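Local structure of glutaredoxin (Populus tremula x Populus tremuloides, 2E7P) at residues N34-L39 against D88-K93; T41-S46 against E98-L103; A8-A13 against Q62-H67. The protein probably reduces low-molecular-weight and protein disulfides with glutathione, and in its holo form binds a glutathione-ligated [2Fe-2S] cluster between subunits. All blocks are in the same frame, centred on the assembly; numbering follows the deposited sequence.

Contact 1. Residues N34-L39 against D88-K93; sequences NRVKQL and DTVVEK. With GSH (glutathione), chain H; GSH (glutathione), chain G.
Arg35, which meets Val91 across the two helices, donates NH1 to Gln38 OE1 one turn on (2.9 Å); the donor stands well above the amide carbonyl plane, and the N-H...O angle is only 142°. The guanidinium is covered on one face by Leu39 CD1, 3.9 Å above its centre, and Val91 CG2 approaches obliquely. That Leu39 methyl also touches Val91 CG2 at 3.6 Å, so guanidinium, leucine methyl and valine methyl form a three-way cluster. Deeper in, Val90 puts CG1 against Leu39 CB and CG2 against Val36 CG2 (4.0 Å), the two valines crossing at about a right angle; both also rest on Val77 of strand 76-79. Helices 31-42 and 87-95 thus lie side by side on one face of the thioredoxin-fold sheet, the axes of segments 34-39 and 88-93 coming within 9.6 Å at 26°. The N-terminal turn of the second helix holds glutathione chain H: Asp88 N reaches its carboxylate O12 almost straight (2.9 Å, 175°), and the helix end probably adds favourable electrostatics. At the other side of helix 31-42, Asn34 ND2 lies 3.5 Å from SG2 of glutathione chain G, which a second subunit holds through Lys27, Gln62 and Val74.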
loop_
_atom_site.group_PDB
_atom_site.type_symbol
_atom_site.label_atom_id
_atom_site.label_comp_id
_atom_site.label_asym_id
_atom_site.label_seq_id
_atom_site.Cartn_x
_atom_site.Cartn_y
_atom_site.Cartn_z
ATOM N N ASN C 34 -4.630 -4.040 -2.968
ATOM C CA ASN C 34 -4.583 -4.635 -4.336
ATOM C C ASN C 34 -4.443 -6.153 -4.425
ATOM O O ASN C 34 -4.989 -6.767 -5.316
ATOM C CB ASN C 34 -3.483 -3.969 -5.161
ATOM C CG ASN C 34 -3.742 -2.462 -5.333
ATOM O OD1 ASN C 34 -4.888 -2.028 -5.250
ATOM N ND2 ASN C 34 -2.691 -1.676 -5.520
ATOM N N ARG C 35 -3.681 -6.747 -3.502
ATOM C CA ARG C 35 -3.540 -8.213 -3.413
ATOM C C ARG C 35 -4.902 -8.884 -3.071
ATOM O O ARG C 35 -5.298 -9.891 -3.669
ATOM C CB ARG C 35 -2.455 -8.563 -2.370
ATOM C CG ARG C 35 -2.157 -10.103 -2.163
ATOM C CD ARG C 35 -1.678 -10.813 -3.434
ATOM N NE ARG C 35 -1.420 -12.226 -3.162
ATOM C CZ ARG C 35 -1.732 -13.236 -3.978
ATOM N NH1 ARG C 35 -2.317 -13.000 -5.150
ATOM N NH2 ARG C 35 -1.467 -14.499 -3.605
ATOM N N VAL C 36 -5.633 -8.312 -2.129
ATOM C CA VAL C 36 -6.989 -8.799 -1.877
ATOM C C VAL C 36 -7.889 -8.711 -3.110
ATOM O O VAL C 36 -8.596 -9.656 -3.446
ATOM C CB VAL C 36 -7.615 -8.062 -0.682
ATOM C CG1 VAL C 36 -9.150 -8.252 -0.644
ATOM C CG2 VAL C 36 -6.960 -8.580 0.596
ATOM N N LYS C 37 -7.839 -7.588 -3.803
ATOM C CA LYS C 37 -8.603 -7.399 -5.031
ATOM C C LYS C 37 -8.223 -8.445 -6.077
ATOM O O LYS C 37 -9.098 -8.972 -6.772
ATOM C CB LYS C 37 -8.340 -5.972 -5.564
ATOM C CG LYS C 37 -9.053 -4.888 -4.741
ATOM C CD LYS C 37 -8.428 -3.558 -5.020
ATOM C CE LYS C 37 -8.895 -2.489 -4.004
ATOM N NZ LYS C 37 -8.472 -1.151 -4.459
ATOM N N GLN C 38 -6.918 -8.683 -6.219
ATOM C CA GLN C 38 -6.389 -9.719 -7.117
ATOM C C GLN C 38 -6.978 -11.102 -6.792
ATOM O O GLN C 38 -7.456 -11.800 -7.664
ATOM C CB GLN C 38 -4.856 -9.783 -7.016
ATOM C CG GLN C 38 -4.220 -10.777 -8.045
ATOM C CD GLN C 38 -2.713 -10.770 -7.989
ATOM O OE1 GLN C 38 -2.128 -10.671 -6.915
ATOM N NE2 GLN C 38 -2.069 -10.900 -9.153
ATOM N N LEU C 39 -6.930 -11.479 -5.520
ATOM C CA LEU C 39 -7.484 -12.759 -5.060
ATOM C C LEU C 39 -8.980 -12.862 -5.257
ATOM O O LEU C 39 -9.469 -13.901 -5.654
ATOM C CB LEU C 39 -7.118 -12.986 -3.575
ATOM C CG LEU C 39 -5.616 -13.282 -3.459
ATOM C CD1 LEU C 39 -5.094 -13.169 -2.012
ATOM C CD2 LEU C 39 -5.309 -14.685 -4.146
ATOM N N ASP C 88 -3.594 -10.944 4.862
ATOM C CA ASP C 88 -3.095 -12.235 5.306
ATOM C C ASP C 88 -4.236 -13.247 5.375
ATOM O O ASP C 88 -4.099 -14.354 4.868
ATOM C CB ASP C 88 -2.376 -12.161 6.658
ATOM C CG ASP C 88 -1.050 -11.458 6.570
ATOM O OD1 ASP C 88 -0.528 -11.224 5.457
ATOM O OD2 ASP C 88 -0.506 -11.098 7.632
ATOM N N THR C 89 -5.357 -12.862 6.001
ATOM C CA THR C 89 -6.529 -13.739 6.047
ATOM C C THR C 89 -6.976 -14.204 4.664
ATOM O O THR C 89 -7.212 -15.428 4.453
ATOM C CB THR C 89 -7.739 -13.100 6.766
ATOM O OG1 THR C 89 -7.316 -12.537 8.016
ATOM C CG2 THR C 89 -8.791 -14.162 7.036
ATOM N N VAL C 90 -7.143 -13.256 3.731
ATOM C CA VAL C 90 -7.659 -13.615 2.407
ATOM C C VAL C 90 -6.694 -14.549 1.643
ATOM O O VAL C 90 -7.137 -15.501 0.968
ATOM C CB VAL C 90 -8.050 -12.381 1.524
ATOM C CG1 VAL C 90 -8.523 -12.844 0.137
ATOM C CG2 VAL C 90 -9.148 -11.590 2.183
ATOM N N VAL C 91 -5.396 -14.257 1.744
ATOM C CA VAL C 91 -4.353 -15.107 1.140
ATOM C C VAL C 91 -4.492 -16.531 1.710
ATOM O O VAL C 91 -4.547 -17.497 0.963
ATOM C CB VAL C 91 -2.918 -14.548 1.415
ATOM C CG1 VAL C 91 -1.827 -15.583 1.023
ATOM C CG2 VAL C 91 -2.658 -13.217 0.664
ATOM N N GLU C 92 -4.576 -16.650 3.027
ATOM C CA GLU C 92 -4.788 -17.966 3.674
ATOM C C GLU C 92 -6.045 -18.740 3.216
ATOM O O GLU C 92 -5.982 -19.950 2.945
ATOM C CB GLU C 92 -4.813 -17.778 5.181
ATOM C CG GLU C 92 -4.448 -19.000 5.995
ATOM C CD GLU C 92 -4.345 -18.638 7.485
ATOM O OE1 GLU C 92 -3.197 -18.619 8.061
ATOM O OE2 GLU C 92 -5.423 -18.337 8.061
ATOM N N LYS C 93 -7.181 -18.055 3.133
ATOM C CA LYS C 93 -8.417 -18.652 2.578
ATOM C C LYS C 93 -8.256 -19.172 1.139
ATOM O O LYS C 93 -8.713 -20.282 0.780
ATOM C CB LYS C 93 -9.578 -17.648 2.637
ATOM C CG LYS C 93 -9.872 -17.149 4.088
ATOM C CD LYS C 93 -10.440 -18.263 4.949
ATOM C CE LYS C 93 -11.095 -17.728 6.255
ATOM N NZ LYS C 93 -10.878 -18.705 7.375
HETATM N N1 GSH H . -1.793 -7.841 8.655
HETATM C CA1 GSH H . -2.593 -6.818 7.975
HETATM C C1 GSH H . -3.299 -7.474 6.823
HETATM O O11 GSH H . -4.259 -6.918 6.215
HETATM O O12 GSH H . -2.896 -8.620 6.520
HETATM C CB1 GSH H . -1.688 -5.647 7.561
HETATM C CG1 GSH H . -2.471 -4.455 6.963
HETATM C CD1 GSH H . -1.659 -3.187 6.971
HETATM O OE1 GSH H . -0.553 -3.132 7.487
HETATM N N2 GSH H . -2.247 -2.111 6.460
HETATM C CA2 GSH H . -1.574 -0.806 6.449
HETATM C C2 GSH H . -2.547 0.213 7.003
HETATM O O2 GSH H . -3.783 0.046 6.966
HETATM C CB2 GSH H . -1.163 -0.438 4.987
HETATM S SG2 GSH H . -0.068 -1.399 3.859
HETATM N N3 GSH H . -2.051 1.328 7.548
HETATM C CA3 GSH H . -2.910 2.358 8.060
HETATM C C3 GSH H . -3.621 3.001 6.875
HETATM O O31 GSH H . -3.103 3.033 5.732
HETATM O O32 GSH H . -4.730 3.511 7.086
HETATM N N1 GSH G . -1.509 7.228 -9.545
HETATM C CA1 GSH G . -1.447 6.051 -10.410
HETATM C C1 GSH G . -2.470 6.248 -11.485
HETATM O O11 GSH G . -2.563 5.477 -12.466
HETATM O O12 GSH G . -3.254 7.203 -11.340
HETATM C CB1 GSH G . -1.811 4.845 -9.528
HETATM C CG1 GSH G . -1.823 3.450 -10.209
HETATM C CD1 GSH G . -1.639 2.297 -9.199
HETATM O OE1 GSH G . -1.514 2.531 -8.004
HETATM N N2 GSH G . -1.644 1.046 -9.672
HETATM C CA2 GSH G . -1.394 -0.123 -8.847
HETATM C C2 GSH G . -0.070 -0.668 -9.296
HETATM O O2 GSH G . 0.243 -0.544 -10.463
HETATM C CB2 GSH G . -2.399 -1.193 -9.216
HETATM S SG2 GSH G . -4.037 -0.779 -8.590
HETATM N N3 GSH G . 0.736 -1.313 -8.440
HETATM C CA3 GSH G . 2.029 -1.902 -8.790
HETATM C C3 GSH G . 1.843 -3.153 -9.633
HETATM O O31 GSH G . 0.702 -3.626 -9.868
HETATM O O32 GSH G . 2.845 -3.731 -10.101
#

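Contact 2. Residues T41-S46 against E98-L103; sequences TQVGAS and ELLPLL
Val43 carries most of this apolar contact, spreading its two methyls over three leucines of the last helix. Its CG1 lies between the backbone N and the carbonyl carbon (chi1 75°), a less common valine conformer. From there CG1 reaches Leu103 CD1 at 3.5 Å, the two side chains meeting tip to tip, and it also touches Leu99 CD2 at 4.1 Å. The other methyl, CG2, takes the flank of Leu100, 3.9 Å from its CB and close to its CD1. Leu103 is the second focus. Its CB points toward 41-46, and CG is anti to the carbonyl carbon (chi1 -70°); CD1 is shared by two partners, Val43 CG1 and Ala45 CB (3.6 Å from CD1). Leu99 and Leu100, neighbours on the helix, reach different branches of Val43, Leu99 from the buried side and Leu100 from the exposed one. Between the two contributors of the first segment, Gly44 ends helix 31-42 in a Schellman motif; its positive phi of 69° turns the chain, and Gly44 N is bonded back to Thr41 O (3.0 Å). The turn brings Ala45 round with its CB toward Leu103. Thr41 OG1, bonded to Lys37 O and to Tyr47 OH, ties the last turn of the helix to the loop just before strand 48-51. Beneath the contact, Leu99 and Leu103 also rest on Ile79 of strand 76-79. The contact therefore sets the C-terminal helix 99-110 against the return connection of the beta-alpha-beta crossover, strand 22-26, helix 31-42 and strand 48-51, that forms the N-terminal half of the thioredoxin fold.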
loop_
_atom_site.group_PDB
_atom_site.type_symbol
_atom_site.label_atom_id
_atom_site.label_comp_id
_atom_site.label_asym_id
_atom_site.label_seq_id
_atom_site.Cartn_x
_atom_site.Cartn_y
_atom_site.Cartn_z
ATOM N N THR C 41 -10.780 -11.126 -7.632
ATOM C CA THR C 41 -10.939 -11.210 -9.087
ATOM C C THR C 41 -10.548 -12.611 -9.587
ATOM O O THR C 41 -11.200 -13.148 -10.476
ATOM C CB THR C 41 -10.069 -10.144 -9.788
ATOM O OG1 THR C 41 -10.445 -8.839 -9.337
ATOM C CG2 THR C 41 -10.137 -10.213 -11.332
ATOM N N GLN C 42 -9.494 -13.198 -9.021
ATOM C CA GLN C 42 -9.045 -14.535 -9.442
ATOM C C GLN C 42 -10.130 -15.586 -9.188
ATOM O O GLN C 42 -10.371 -16.445 -10.021
ATOM C CB GLN C 42 -7.749 -14.935 -8.734
ATOM C CG GLN C 42 -7.283 -16.391 -9.052
ATOM C CD GLN C 42 -6.026 -16.775 -8.302
ATOM O OE1 GLN C 42 -5.830 -16.366 -7.154
ATOM N NE2 GLN C 42 -5.164 -17.536 -8.936
ATOM N N VAL C 43 -10.826 -15.478 -8.059
ATOM C CA VAL C 43 -11.883 -16.431 -7.753
ATOM C C VAL C 43 -13.228 -16.057 -8.469
ATOM O O VAL C 43 -14.234 -16.731 -8.292
ATOM C CB VAL C 43 -11.991 -16.621 -6.220
ATOM C CG1 VAL C 43 -12.656 -15.412 -5.579
ATOM C CG2 VAL C 43 -12.734 -17.929 -5.835
ATOM N N GLY C 44 -13.211 -15.029 -9.320
ATOM C CA GLY C 44 -14.413 -14.569 -10.025
ATOM C C GLY C 44 -15.515 -13.908 -9.190
ATOM O O GLY C 44 -16.683 -13.898 -9.584
ATOM N N ALA C 45 -15.161 -13.335 -8.052
ATOM C CA ALA C 45 -16.145 -12.715 -7.164
ATOM C C ALA C 45 -16.396 -11.282 -7.616
ATOM O O ALA C 45 -15.474 -10.642 -8.106
ATOM C CB ALA C 45 -15.615 -12.697 -5.760
ATOM N N SER C 46 -17.625 -10.786 -7.457
ATOM C CA SER C 46 -17.852 -9.327 -7.548
ATOM C C SER C 46 -17.791 -8.751 -6.148
ATOM O O SER C 46 -18.201 -9.403 -5.180
ATOM C CB SER C 46 -19.221 -8.981 -8.157
ATOM O OG SER C 46 -19.609 -9.937 -9.135
ATOM N N GLU C 98 -10.563 -22.131 0.731
ATOM C CA GLU C 98 -11.693 -21.872 1.580
ATOM C C GLU C 98 -12.465 -20.633 1.124
ATOM O O GLU C 98 -13.562 -20.388 1.597
ATOM C CB GLU C 98 -11.206 -21.777 3.026
ATOM C CG GLU C 98 -11.003 -23.184 3.620
ATOM C CD GLU C 98 -10.294 -23.175 4.958
ATOM O OE1 GLU C 98 -9.936 -22.072 5.434
ATOM O OE2 GLU C 98 -10.072 -24.283 5.510
ATOM N N LEU C 99 -11.865 -19.869 0.203
ATOM C CA LEU C 99 -12.409 -18.599 -0.250
ATOM C C LEU C 99 -13.659 -18.798 -1.093
ATOM O O LEU C 99 -14.657 -18.140 -0.854
ATOM C CB LEU C 99 -11.351 -17.800 -1.034
ATOM C CG LEU C 99 -11.631 -16.362 -1.462
ATOM C CD1 LEU C 99 -12.010 -15.525 -0.228
ATOM C CD2 LEU C 99 -10.401 -15.809 -2.187
ATOM N N LEU C 100 -13.627 -19.750 -2.023
ATOM C CA LEU C 100 -14.817 -20.035 -2.807
ATOM C C LEU C 100 -16.062 -20.473 -1.963
ATOM O O LEU C 100 -17.101 -19.871 -2.117
ATOM C CB LEU C 100 -14.526 -20.942 -4.015
ATOM C CG LEU C 100 -15.754 -21.199 -4.877
ATOM C CD1 LEU C 100 -16.200 -19.946 -5.634
ATOM C CD2 LEU C 100 -15.528 -22.392 -5.791
ATOM N N PRO C 101 -15.962 -21.524 -1.101
ATOM C CA PRO C 101 -17.092 -21.823 -0.188
ATOM C C PRO C 101 -17.637 -20.642 0.624
ATOM O O PRO C 101 -18.853 -20.519 0.750
ATOM C CB PRO C 101 -16.532 -22.908 0.735
ATOM C CG PRO C 101 -15.460 -23.550 -0.040
ATOM C CD PRO C 101 -14.897 -22.545 -0.988
ATOM N N LEU C 102 -16.780 -19.751 1.126
ATOM C CA LEU C 102 -17.276 -18.563 1.854
ATOM C C LEU C 102 -18.218 -17.747 0.981
ATOM O O LEU C 102 -19.299 -17.290 1.443
ATOM C CB LEU C 102 -16.128 -17.650 2.304
ATOM C CG LEU C 102 -15.277 -18.064 3.501
ATOM C CD1 LEU C 102 -14.076 -17.129 3.536
ATOM C CD2 LEU C 102 -16.110 -17.971 4.786
ATOM N N LEU C 103 -17.802 -17.566 -0.272
ATOM C CA LEU C 103 -18.528 -16.734 -1.239
ATOM C C LEU C 103 -19.855 -17.400 -1.587
ATOM O O LEU C 103 -20.914 -16.754 -1.614
ATOM C CB LEU C 103 -17.687 -16.513 -2.510
ATOM C CG LEU C 103 -16.475 -15.614 -2.353
ATOM C CD1 LEU C 103 -15.583 -15.628 -3.618
ATOM C CD2 LEU C 103 -16.907 -14.187 -1.999
#

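Contact 3. Residues A8-A13 against Q62-H67; sequences AALKKA and QSALAH. With GSH (glutathione), chain H.
Ala64 and Leu65 meet helix 8-13, whereas Gln62, first in the second segment, turns from it to glutathione. Its CG is anti to the backbone N (chi1 -163°) and the chain runs on extended, placing NE2 2.7 Å from the glycyl carboxylate O32 of glutathione chain H at an almost straight 177°. NE2 is also bonded to Gly72 O, which helps to fix the amide. Ala64 is the close point: its CB lies 3.8 Å from both Leu10 CA and Leu10 N, with Ala13 CB and Ala9 CB just beyond, so one methyl sits directly on the backbone of the other helix. Small residues on both sides let the axes of 8-13 and 62-67 approach to 8.5 Å at -81°; here the N-terminal helix 3-18 crosses helix 58-69 of the thioredoxin fold. The end of the Leu10 side chain comes nearer, its CD1 3.9 Å from Ala64 O. Leu65 brings CG to 4.3 Å from Ala13 CB and packs on Phe78 of strand 76-79, linking the helix pair to the sheet. Last comes His67, whose ND1 is hydrogen-bonded to the backbone O of His67 in a fourth subunit.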
loop_
_atom_site.group_PDB
_atom_site.type_symbol
_atom_site.label_atom_id
_atom_site.label_comp_id
_atom_site.label_asym_id
_atom_site.label_seq_id
_atom_site.Cartn_x
_atom_site.Cartn_y
_atom_site.Cartn_z
ATOM N N ALA C 8 -22.819 7.906 14.601
ATOM C CA ALA C 8 -23.096 8.136 13.193
ATOM C C ALA C 8 -22.111 7.382 12.300
ATOM O O ALA C 8 -22.532 6.682 11.369
ATOM C CB ALA C 8 -23.049 9.631 12.883
ATOM N N ALA C 9 -20.814 7.540 12.586
ATOM C CA ALA C 9 -19.738 6.894 11.814
ATOM C C ALA C 9 -19.788 5.377 11.947
ATOM O O ALA C 9 -19.603 4.656 10.975
ATOM C CB ALA C 9 -18.396 7.411 12.255
ATOM N N LEU C 10 -20.051 4.901 13.157
ATOM C CA LEU C 10 -20.184 3.484 13.390
ATOM C C LEU C 10 -21.382 2.940 12.613
ATOM O O LEU C 10 -21.301 1.868 11.987
ATOM C CB LEU C 10 -20.343 3.198 14.881
ATOM C CG LEU C 10 -20.557 1.716 15.226
ATOM C CD1 LEU C 10 -19.366 0.848 14.763
ATOM C CD2 LEU C 10 -20.785 1.578 16.712
ATOM N N LYS C 11 -22.484 3.690 12.657
ATOM C CA LYS C 11 -23.702 3.363 11.923
ATOM C C LYS C 11 -23.401 3.235 10.435
ATOM O O LYS C 11 -23.775 2.243 9.818
ATOM C CB LYS C 11 -24.782 4.438 12.147
ATOM C CG LYS C 11 -26.133 4.072 11.544
ATOM C CD LYS C 11 -27.229 5.007 11.998
ATOM C CE LYS C 11 -28.530 4.228 12.185
ATOM N NZ LYS C 11 -29.289 4.120 10.907
ATOM N N LYS C 12 -22.718 4.249 9.892
ATOM C CA LYS C 12 -22.363 4.309 8.479
ATOM C C LYS C 12 -21.415 3.149 8.078
ATOM O O LYS C 12 -21.658 2.473 7.067
ATOM C CB LYS C 12 -21.772 5.679 8.141
ATOM C CG LYS C 12 -21.449 5.862 6.695
ATOM C CD LYS C 12 -20.756 7.179 6.488
ATOM C CE LYS C 12 -20.849 7.647 5.064
ATOM N NZ LYS C 12 -20.748 9.133 5.023
ATOM N N ALA C 13 -20.388 2.879 8.890
ATOM C CA ALA C 13 -19.491 1.725 8.632
ATOM C C ALA C 13 -20.235 0.385 8.584
ATOM O O ALA C 13 -20.028 -0.433 7.680
ATOM C CB ALA C 13 -18.331 1.673 9.663
ATOM N N GLN C 62 -12.756 4.581 9.512
ATOM C CA GLN C 62 -11.658 3.687 9.872
ATOM C C GLN C 62 -11.568 3.435 11.369
ATOM O O GLN C 62 -11.441 2.288 11.782
ATOM C CB GLN C 62 -10.322 4.209 9.365
ATOM C CG GLN C 62 -9.198 3.105 9.359
ATOM C CD GLN C 62 -8.031 3.487 8.477
ATOM O OE1 GLN C 62 -8.174 4.330 7.609
ATOM N NE2 GLN C 62 -6.871 2.856 8.680
ATOM N N SER C 63 -11.655 4.491 12.189
ATOM C CA SER C 63 -11.628 4.284 13.636
ATOM C C SER C 63 -12.896 3.581 14.141
ATOM O O SER C 63 -12.816 2.718 15.016
ATOM C CB SER C 63 -11.265 5.569 14.421
ATOM O OG SER C 63 -12.270 6.531 14.285
ATOM N N ALA C 64 -14.052 3.878 13.535
ATOM C CA ALA C 64 -15.267 3.073 13.772
ATOM C C ALA C 64 -15.004 1.603 13.457
ATOM O O ALA C 64 -15.489 0.712 14.163
ATOM C CB ALA C 64 -16.449 3.580 12.911
ATOM N N LEU C 65 -14.287 1.328 12.370
ATOM C CA LEU C 65 -14.011 -0.059 12.038
ATOM C C LEU C 65 -13.046 -0.665 13.060
ATOM O O LEU C 65 -13.195 -1.831 13.429
ATOM C CB LEU C 65 -13.455 -0.213 10.606
ATOM C CG LEU C 65 -14.486 -0.133 9.467
ATOM C CD1 LEU C 65 -13.739 0.154 8.144
ATOM C CD2 LEU C 65 -15.265 -1.446 9.374
ATOM N N ALA C 66 -12.088 0.133 13.518
ATOM C CA ALA C 66 -11.170 -0.288 14.567
ATOM C C ALA C 66 -11.923 -0.673 15.841
ATOM O O ALA C 66 -11.784 -1.798 16.344
ATOM C CB ALA C 66 -10.137 0.766 14.829
ATOM N N HIS C 67 -12.767 0.238 16.324
ATOM C CA HIS C 67 -13.547 -0.033 17.542
ATOM C C HIS C 67 -14.438 -1.265 17.376
ATOM O O HIS C 67 -14.590 -2.092 18.280
ATOM C CB HIS C 67 -14.423 1.168 17.879
ATOM C CG HIS C 67 -13.701 2.269 18.585
ATOM N ND1 HIS C 67 -13.143 2.112 19.835
ATOM C CD2 HIS C 67 -13.466 3.557 18.224
ATOM C CE1 HIS C 67 -12.590 3.252 20.216
ATOM N NE2 HIS C 67 -12.788 4.151 19.266
HETATM N N1 GSH H . -1.793 -7.841 8.655
HETATM C CA1 GSH H . -2.593 -6.818 7.975
HETATM C C1 GSH H . -3.299 -7.474 6.823
HETATM O O11 GSH H . -4.259 -6.918 6.215
HETATM O O12 GSH H . -2.896 -8.620 6.520
HETATM C CB1 GSH H . -1.688 -5.647 7.561
HETATM C CG1 GSH H . -2.471 -4.455 6.963
HETATM C CD1 GSH H . -1.659 -3.187 6.971
HETATM O OE1 GSH H . -0.553 -3.132 7.487
HETATM N N2 GSH H . -2.247 -2.111 6.460
HETATM C CA2 GSH H . -1.574 -0.806 6.449
HETATM C C2 GSH H . -2.547 0.213 7.003
HETATM O O2 GSH H . -3.783 0.046 6.966
HETATM C CB2 GSH H . -1.163 -0.438 4.987
HETATM S SG2 GSH H . -0.068 -1.399 3.859
HETATM N N3 GSH H . -2.051 1.328 7.548
HETATM C CA3 GSH H . -2.910 2.358 8.060
HETATM C C3 GSH H . -3.621 3.001 6.875
HETATM O O31 GSH H . -3.103 3.033 5.732
HETATM O O32 GSH H . -4.730 3.511 7.086
#

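How the contacts relate
From the N terminus, helix 3-18 opens contact 3, helix 31-42 opens contact 1, and its C-terminal end with the turn after it opens contact 2. Contact 3 closes at 62-67, joining helix 3-18 to helix 58-69; contact 1 at 88-93, joining helix 31-42 to helix 87-95; contact 2 at 98-103, joining the end of helix 31-42 to helix 99-110. Each loop spans about fifty residues; all three cross and none nests. Contacts 1 and 2 touch where Lys93 O probably bonds Glu98 N. Contact 3 lies on the opposite side of the chain's centre, its centre about 23 Å from that of contact 1, but both reach glutathione chain H, through Gln62 and Asp88.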